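BRAMP domain protein (Streptomyces davawensis, PDB 5MLD) catalyses the replacement of the C-8 methyl group of FMN by an amino group, giving 8-demethyl-8-aminoriboflavin-5'-phosphate, a step in the biosynthesis of the antibiotic roseoflavin. Local coordinates at the interface of chains A and B. Coordinates in Å, arbitrary orientation; residue numbers count along the deposited sequence, not the author numbering. Chains: chain A/B, BRAMP domain protein.

The interface of chains A and B. Residues chain A 51, 101-102, 105; chain B 12, 92, 97-98.
A:Glu105 and A:His101, on helix 98-107, reach across a two-fold symmetric subunit interface to B:Ser98, the first residue of the same helix in the partner, and to B:Thr92 ahead of it; this polar patch and its twin help to join two subunits within the homotetramer. The carboxylate of A:Glu105 caps the N-terminal end of helix 98-107 of chain B. A:Glu105 OE2 accepts the backbone N-H of B:Ser98 (N to OE2 3.0 Å), while the hydroxyl of B:Thr92 donates to the anti lone pair of the same oxygen (B:Thr92 OG1 to A:Glu105 OE2 2.8 Å). The other carboxylate oxygen, A:Glu105 OE1, takes the hydroxyl of B:Ser98 (OG to OE1 2.7 Å). B:Ser98 N and OG both meet syn sides, and both lie clearly out of the carboxylate plane, by 31° and 24°. Donors from B:Ser98 and B:Thr92 thus grip both oxygens and should fix the rotation of the carboxylate, and the helix N-terminus would probably stabilise its negative charge.

Each hydroxyl is both donor and acceptor. B:Ser98 OG, placed between its backbone N and carbonyl carbon (chi1 66°), also accepts from the side-chain amide of A:Gln51: NE2 lies 2.8 Å from OG, in a nearly straight bond within the amide plane. The extended A:Gln51 chain brings this amide in from a loop. B:Thr92 OG1 likewise accepts from the imidazole of A:His101 (NE2 to OG1 3.0 Å), with OG1 lying off the ring plane and the bond moderately bent. One face of that ring lies over the backbone N of B:Ser98.

Methyl CD1 of B:Leu12 sits over one face of the A:Glu105 carboxylate, 3.6 Å from CD, on the face away from the B:Ser98 donors, while A:Val102 CG2 meets B:Ser98 CB at the same distance. Because B:Leu12 and B:Thr92 belong to the FMN-binding site, the patch links the subunit interface with residues of the flavin pocket and may help to hold the loops that bind FMN.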
ATOM      1  N   GLN A  51       3.574  12.998 -21.160  1.00 18.28           N
ATOM      2  CA  GLN A  51       3.061  12.843 -19.803  1.00 21.31           C
ATOM      3  C   GLN A  51       1.950  13.836 -19.479  1.00 22.27           C
ATOM      4  O   GLN A  51       1.073  13.539 -18.659  1.00 23.05           O
ATOM      5  CB  GLN A  51       4.208  13.025 -18.803  1.00 26.30           C
ATOM      6  CG  GLN A  51       3.805  12.974 -17.336  1.00 22.80           C
ATOM      7  CD  GLN A  51       4.988  13.256 -16.424  1.00 23.92           C
ATOM      8  OE1 GLN A  51       5.892  14.016 -16.779  1.00 27.37           O
ATOM      9  NE2 GLN A  51       5.008  12.614 -15.268  1.00 20.11           N
ATOM     10  N   HIS A 101       3.996   4.217 -14.492  1.00 14.32           N
ATOM     11  CA  HIS A 101       2.954   5.079 -13.952  1.00 16.18           C
ATOM     12  C   HIS A 101       2.322   5.940 -15.045  1.00 17.92           C
ATOM     13  O   HIS A 101       1.092   6.083 -15.104  1.00 17.60           O
ATOM     14  CB  HIS A 101       3.602   5.932 -12.861  1.00 13.26           C
ATOM     15  CG  HIS A 101       2.656   6.537 -11.881  1.00 17.93           C
ATOM     16  ND1 HIS A 101       3.058   6.876 -10.608  1.00 18.41           N
ATOM     17  CD2 HIS A 101       1.350   6.890 -11.974  1.00 17.87           C
ATOM     18  CE1 HIS A 101       2.037   7.394  -9.951  1.00 17.07           C
ATOM     19  NE2 HIS A 101       0.992   7.432 -10.759  1.00 16.79           N
ATOM     20  N   VAL A 102       3.149   6.525 -15.920  1.00 13.05           N
ATOM     21  CA  VAL A 102       2.622   7.314 -17.038  1.00 15.84           C
ATOM     22  C   VAL A 102       1.759   6.441 -17.943  1.00 20.22           C
ATOM     23  O   VAL A 102       0.645   6.827 -18.327  1.00 18.98           O
ATOM     24  CB  VAL A 102       3.770   7.969 -17.825  1.00 19.72           C
ATOM     25  CG1 VAL A 102       3.235   8.626 -19.092  1.00 18.97           C
ATOM     26  CG2 VAL A 102       4.456   9.016 -16.956  1.00 19.10           C
ATOM     27  N   GLU A 105      -1.493   5.726 -16.290  1.00 17.99           N
ATOM     28  CA  GLU A 105      -2.320   6.934 -16.304  1.00 18.51           C
ATOM     29  C   GLU A 105      -3.010   7.124 -17.654  1.00 23.85           C
ATOM     30  O   GLU A 105      -4.213   7.424 -17.721  1.00 21.55           O
ATOM     31  CB  GLU A 105      -1.469   8.166 -15.969  1.00 19.76           C
ATOM     32  CG  GLU A 105      -1.124   8.327 -14.493  1.00 20.89           C
ATOM     33  CD  GLU A 105      -0.089   9.412 -14.254  1.00 20.12           C
ATOM     34  OE1 GLU A 105       0.624   9.808 -15.225  1.00 17.42           O
ATOM     35  OE2 GLU A 105      -0.004   9.890 -13.093  1.00 20.96           O
TER
ATOM     36  N   LEU B  12      -0.749  16.987 -13.412  1.00 17.35           N
ATOM     37  CA  LEU B  12      -0.264  16.714 -14.762  1.00 17.00           C
ATOM     38  C   LEU B  12      -0.694  17.766 -15.780  1.00 17.10           C
ATOM     39  O   LEU B  12      -0.370  17.624 -16.967  1.00 19.30           O
ATOM     40  CB  LEU B  12      -0.741  15.337 -15.233  1.00 20.56           C
ATOM     41  CG  LEU B  12      -0.322  14.169 -14.346  1.00 22.52           C
ATOM     42  CD1 LEU B  12      -0.821  12.853 -14.927  1.00 25.81           C
ATOM     43  CD2 LEU B  12       1.189  14.169 -14.198  1.00 23.25           C
ATOM     44  N   THR B  92      -3.382   9.572  -8.615  1.00 16.01           N
ATOM     45  CA  THR B  92      -3.665   8.731  -9.779  1.00 14.62           C
ATOM     46  C   THR B  92      -3.310   7.284  -9.467  1.00 19.64           C
ATOM     47  O   THR B  92      -2.203   6.990  -8.994  1.00 17.08           O
ATOM     48  CB  THR B  92      -2.919   9.178 -11.054  1.00 18.55           C
ATOM     49  OG1 THR B  92      -1.504   9.013 -10.885  1.00 19.23           O
ATOM     50  CG2 THR B  92      -3.247  10.607 -11.411  1.00 17.88           C
ATOM     51  N   THR B  97       0.923  11.385  -8.310  1.00 16.62           N
ATOM     52  CA  THR B  97       0.987  11.420  -9.770  1.00 16.10           C
ATOM     53  C   THR B  97       2.352  10.949 -10.265  1.00 14.64           C
ATOM     54  O   THR B  97       3.335  10.933  -9.528  1.00 16.05           O
ATOM     55  CB  THR B  97       0.763  12.829 -10.309  1.00 19.66           C
ATOM     56  OG1 THR B  97       1.810  13.671  -9.810  1.00 16.27           O
ATOM     57  CG2 THR B  97      -0.604  13.371  -9.877  1.00 21.97           C
ATOM     58  N   SER B  98       2.410  10.606 -11.555  1.00 14.48           N
ATOM     59  CA  SER B  98       3.693  10.280 -12.178  1.00 18.66           C
ATOM     60  C   SER B  98       4.657  11.462 -12.138  1.00 19.52           C
ATOM     61  O   SER B  98       5.876  11.260 -12.117  1.00 16.97           O
ATOM     62  CB  SER B  98       3.483   9.813 -13.626  1.00 16.90           C
ATOM     63  OG  SER B  98       2.981  10.860 -14.437  1.00 20.23           O
TER